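Local coordinates for heavy-metal chelation domain-containing protein (Pyrococcus horikoshii, PDB 3NPG) that is of unknown function but belongs to a putative heavy-metal chelation family, its second half probably resembling Rossmann-type nucleotide-binding domains, at residues Tyr95-Arg100 against Ile243-Glu248; Thr196-Gln201 against Ala216-Thr221. All coordinates share one frame; numbering follows the deposited sequence.

Overall arrangement
The chain begins with helix 6-17 and the antiparallel sheet of strands 22-27, 32-38 and 43-49, then reaches helix 79-96, at whose end the first half of contact 1 lies. Next come the strands of the mixed sheet and the helices between them. Contact 2 closes a short loop between the end of strand 192-196 and its parallel neighbour 214-220. The final strand, 242-248, then meets 95-100, so contact 1 closes a long loop within which contact 2 is nested. With centres about 8 Å apart, the two contacts use adjacent, antiparallel strands of one sheet, and Y245 N probably hydrogen-bonds to S217 O. Together they illustrate how a sheet's last strands gather segments distant in sequence.

Contact 1 of 2, residues Tyr95-Arg100 against Ile243-Glu248; sequences YYIDLR and IKYVIE
L99 meets Y245 in an apolar, CH-pi contact that joins the segment following helix 79-96 to strand 242-248, the last strand of the mixed sheet within this chain. The branch that touches is CD2, which lies over the middle of one ring face: it stands 3.6 Å from the centroid of the Y245 ring and only 11° off its normal. The two side chains cross at about a right angle. CG of Y245 sits between the backbone N and the carbonyl carbon (chi1 65°), which places it 3.7 Å from CD2 of L99; the tyrosine OH makes a weak hydrogen bond to Q94 on the helix. The same leucine extends to both neighbours on this side of the strand. CD1 of L99 approaches CD1 of I243 at 4.4 Å, and CD2 of L99 comes within 4.3 Å of CD1 of I247. This use of every second residue is the usual consequence of an extended strand, whose side chains alternate between faces. Here the strand runs antiparallel beside 214-220 and forms one border, within this chain, of a mixed sheet whose other strands run parallel, consistent with a Rossmann-like alpha/beta fold. I247 also directs CD1 against the D98 backbone, 3.4 Å from D98 O. I97, the first residue to leave helical geometry, brings CD1 to 4.5 Å from Y245 OH, at the margin of the contact. W104 adds further side-chain contacts to I243 and Y245.

Contact 2 of 2, residues Thr196-Gln201 against Ala216-Thr221; sequences TGPTGQ and ASMKVT. With ACT (acetate ion), chain E.
G197 and A216 join the loop to the strand through a backbone hydrogen bond, G197 N to A216 O, at 2.8 Å, beside the parallel bridge of T196 with A216. The carbonyl of G197 is then gripped twice, from opposite faces of its plane. S217 OG donates to G197 O at 3.0 Å from above that plane, its hydroxyl set anti to the backbone N (chi1 -165°), and G200 N donates to it at 2.9 Å. Further along, Q201 NE2 gives M218 O a straight bond of 3.0 Å (166° at the hydrogen), with the acceptor in the plane of the amide. P198 and M218, a selenomethionine, lie side by side, CG of P198 being 3.9 Å from CE of M218. In the second shell, V47 N donates to Q201 OE1, so the amide of Q201 is held at both ends and its rotation fixed. An alanine here would probably leave M218 O and V47 N without this partner and weaken the tie to strand 43-49. T199 OG1 lies 2.9 Å from both O and OXT of an acetate, probably from the crystallisation liquor, which Y32 OH also binds; M49 N is hydrogen-bonded to T199 OG1. Residues 197-200 form a type I beta turn at the C-terminal ends of the parallel strands of a sheet consistent with a Rossmann-like fold, where alpha/beta folds commonly place their ligand sites.

Contact 1 of 2, residues Tyr95-Arg100 against Ile243-Glu248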
# COMPACT_ATOMS: atom_id res chain seq x y z
N TYR A 95 24.73 13.54 -22.04
CA TYR A 95 25.53 13.71 -23.24
C TYR A 95 26.26 15.06 -23.21
O TYR A 95 27.43 15.14 -23.61
CB TYR A 95 24.63 13.61 -24.50
CG TYR A 95 25.39 13.70 -25.81
CD1 TYR A 95 25.92 12.56 -26.41
CD2 TYR A 95 25.52 14.91 -26.48
CE1 TYR A 95 26.59 12.63 -27.64
CE2 TYR A 95 26.20 14.99 -27.70
CZ TYR A 95 26.74 13.85 -28.27
OH TYR A 95 27.40 13.94 -29.48
N TYR A 96 25.59 16.12 -22.69
CA TYR A 96 26.13 17.47 -22.68
C TYR A 96 26.68 17.92 -21.31
O TYR A 96 27.20 19.04 -21.20
CB TYR A 96 25.08 18.47 -23.19
CG TYR A 96 24.70 18.27 -24.64
CD1 TYR A 96 25.59 18.59 -25.66
CD2 TYR A 96 23.43 17.85 -25.00
CE1 TYR A 96 25.25 18.44 -27.00
CE2 TYR A 96 23.07 17.71 -26.34
CZ TYR A 96 23.98 18.00 -27.33
OH TYR A 96 23.64 17.86 -28.65
N ILE A 97 26.57 17.06 -20.27
CA ILE A 97 27.01 17.41 -18.90
C ILE A 97 28.53 17.72 -18.82
O ILE A 97 29.35 16.95 -19.31
CB ILE A 97 26.56 16.34 -17.85
CG1 ILE A 97 26.70 16.87 -16.40
CG2 ILE A 97 27.29 14.99 -18.04
CD1 ILE A 97 25.57 17.74 -15.93
N ASP A 98 28.88 18.89 -18.23
CA ASP A 98 30.26 19.28 -18.00
C ASP A 98 30.55 19.19 -16.51
O ASP A 98 29.97 19.93 -15.72
CB ASP A 98 30.52 20.71 -18.53
CG ASP A 98 31.99 21.15 -18.51
OD1 ASP A 98 32.87 20.29 -18.25
OD2 ASP A 98 32.25 22.32 -18.80
N LEU A 99 31.38 18.21 -16.11
CA LEU A 99 31.66 17.95 -14.71
C LEU A 99 33.03 18.49 -14.26
O LEU A 99 33.64 17.95 -13.34
CB LEU A 99 31.54 16.44 -14.42
CG LEU A 99 30.17 15.82 -14.70
CD1 LEU A 99 30.27 14.31 -14.82
CD2 LEU A 99 29.17 16.22 -13.65
N ARG A 100 33.48 19.60 -14.87
CA ARG A 100 34.76 20.24 -14.50
C ARG A 100 34.73 20.77 -13.07
O ARG A 100 35.70 20.60 -12.34
CB ARG A 100 35.11 21.36 -15.48
CG ARG A 100 35.85 20.86 -16.71
CD ARG A 100 36.01 21.94 -17.76
NE ARG A 100 36.90 23.02 -17.33
CZ ARG A 100 37.46 23.88 -18.16
NH1 ARG A 100 37.27 23.77 -19.47
NH2 ARG A 100 38.26 24.83 -17.70
N ILE A 243 29.89 6.98 -11.84
CA ILE A 243 30.65 7.81 -10.91
C ILE A 243 29.76 8.87 -10.28
O ILE A 243 29.09 9.61 -10.99
CB ILE A 243 31.93 8.42 -11.56
CG1 ILE A 243 31.63 9.08 -12.92
CG2 ILE A 243 33.04 7.38 -11.68
CD1 ILE A 243 31.65 10.57 -12.90
N LYS A 244 29.69 8.89 -8.94
CA LYS A 244 28.87 9.85 -8.21
C LYS A 244 29.48 11.25 -8.27
O LYS A 244 30.70 11.38 -8.23
CB LYS A 244 28.69 9.40 -6.75
CG LYS A 244 27.76 8.20 -6.59
CD LYS A 244 27.66 7.76 -5.13
CE LYS A 244 26.77 6.56 -4.97
NZ LYS A 244 26.77 6.06 -3.57
N TYR A 245 28.64 12.29 -8.36
CA TYR A 245 29.11 13.67 -8.40
C TYR A 245 28.14 14.61 -7.71
O TYR A 245 26.95 14.34 -7.65
CB TYR A 245 29.35 14.14 -9.87
CG TYR A 245 28.10 14.19 -10.73
CD1 TYR A 245 27.26 15.31 -10.72
CD2 TYR A 245 27.79 13.16 -11.61
CE1 TYR A 245 26.11 15.36 -11.50
CE2 TYR A 245 26.65 13.21 -12.41
CZ TYR A 245 25.81 14.30 -12.35
OH TYR A 245 24.69 14.35 -13.14
N VAL A 246 28.66 15.74 -7.22
CA VAL A 246 27.86 16.83 -6.66
C VAL A 246 28.20 18.10 -7.43
O VAL A 246 29.36 18.52 -7.44
CB VAL A 246 28.09 17.01 -5.13
CG1 VAL A 246 27.34 18.23 -4.61
CG2 VAL A 246 27.69 15.75 -4.36
N ILE A 247 27.22 18.67 -8.15
CA ILE A 247 27.45 19.86 -8.97
C ILE A 247 26.56 21.04 -8.54
O ILE A 247 25.40 20.83 -8.20
CB ILE A 247 27.34 19.53 -10.50
CG1 ILE A 247 27.82 20.72 -11.37
CG2 ILE A 247 25.92 19.05 -10.90
CD1 ILE A 247 28.32 20.33 -12.75
N GLU A 248 27.12 22.25 -8.49
CA GLU A 248 26.37 23.45 -8.12
C GLU A 248 25.46 23.90 -9.26
O GLU A 248 25.78 23.67 -10.44
CB GLU A 248 27.32 24.59 -7.75
CG GLU A 248 27.80 24.54 -6.31
CD GLU A 248 28.64 25.73 -5.90
OE1 GLU A 248 29.84 25.54 -5.60
OE2 GLU A 248 28.10 26.87 -5.89

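Contact 2 of 2, residues Thr196-Gln201 against Ala216-Thr221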
# COMPACT_ATOMS: atom_id res chain seq x y z
N THR A 196 19.11 14.75 -4.80
CA THR A 196 20.03 13.61 -4.86
C THR A 196 19.42 12.35 -5.48
O THR A 196 18.26 12.02 -5.21
CB THR A 196 20.65 13.34 -3.48
OG1 THR A 196 21.66 12.34 -3.61
CG2 THR A 196 19.62 12.92 -2.44
N GLY A 197 20.23 11.63 -6.24
CA GLY A 197 19.84 10.37 -6.86
C GLY A 197 20.09 10.31 -8.35
O GLY A 197 20.23 11.34 -9.01
N PRO A 198 20.07 9.08 -8.94
CA PRO A 198 20.29 8.96 -10.40
C PRO A 198 19.28 9.72 -11.27
O PRO A 198 19.59 10.03 -12.41
CB PRO A 198 20.22 7.44 -10.64
CG PRO A 198 20.52 6.82 -9.33
CD PRO A 198 19.96 7.76 -8.29
N THR A 199 18.07 10.03 -10.73
CA THR A 199 17.06 10.80 -11.48
C THR A 199 17.49 12.30 -11.62
O THR A 199 16.94 13.03 -12.46
CB THR A 199 15.66 10.62 -10.85
OG1 THR A 199 15.44 9.24 -10.54
CG2 THR A 199 14.54 11.13 -11.74
N GLY A 200 18.50 12.70 -10.84
CA GLY A 200 19.03 14.06 -10.87
C GLY A 200 20.16 14.25 -11.87
O GLY A 200 21.00 15.13 -11.70
N GLN A 201 20.15 13.43 -12.96
CA GLN A 201 21.17 13.49 -14.02
C GLN A 201 20.98 14.70 -14.94
O GLN A 201 21.78 14.90 -15.85
CB GLN A 201 21.13 12.20 -14.86
CG GLN A 201 21.87 11.02 -14.24
CD GLN A 201 21.68 9.75 -15.04
OE1 GLN A 201 20.64 9.53 -15.66
NE2 GLN A 201 22.67 8.88 -15.01
N ALA A 216 23.10 16.25 -6.77
CA ALA A 216 23.92 15.09 -6.43
C ALA A 216 23.44 13.87 -7.20
O ALA A 216 22.39 13.31 -6.90
CB ALA A 216 23.86 14.82 -4.94
N SER A 217 24.17 13.51 -8.26
CA SER A 217 23.78 12.41 -9.12
C SER A 217 25.00 11.58 -9.53
O SER A 217 26.05 11.65 -8.87
CB SER A 217 23.06 12.93 -10.35
OG SER A 217 22.38 11.89 -11.03
N MSE A 218 24.87 10.76 -10.60
CA MSE A 218 25.96 9.91 -11.09
C MSE A 218 25.95 9.79 -12.61
O MSE A 218 24.88 9.76 -13.23
CB MSE A 218 25.90 8.52 -10.43
CG MSE A 218 24.62 7.75 -10.76
SE MSE A 218 24.38 6.22 -9.61
CE MSE A 218 24.10 7.17 -7.87
N LYS A 219 27.14 9.69 -13.22
CA LYS A 219 27.27 9.53 -14.66
C LYS A 219 27.73 8.12 -14.99
O LYS A 219 28.70 7.63 -14.40
CB LYS A 219 28.25 10.57 -15.25
CG LYS A 219 28.36 10.52 -16.77
CD LYS A 219 29.29 11.57 -17.31
CE LYS A 219 29.38 11.51 -18.81
NZ LYS A 219 30.31 12.53 -19.35
N VAL A 220 27.05 7.47 -15.95
CA VAL A 220 27.39 6.11 -16.38
C VAL A 220 28.74 6.10 -17.11
O VAL A 220 28.90 6.78 -18.13
CB VAL A 220 26.26 5.49 -17.24
CG1 VAL A 220 26.62 4.08 -17.66
CG2 VAL A 220 24.93 5.51 -16.50
N THR A 221 29.72 5.34 -16.58
CA THR A 221 31.06 5.23 -17.18
C THR A 221 31.13 4.11 -18.22
O THR A 221 31.85 4.23 -19.20
CB THR A 221 32.14 5.09 -16.09
OG1 THR A 221 31.80 4.01 -15.21
CG2 THR A 221 32.33 6.36 -15.29
C ACT E . 16.42 8.66 -7.43
O ACT E . 15.84 9.67 -7.72
OXT ACT E . 16.62 7.87 -8.28
CH3 ACT E . 16.86 8.41 -5.99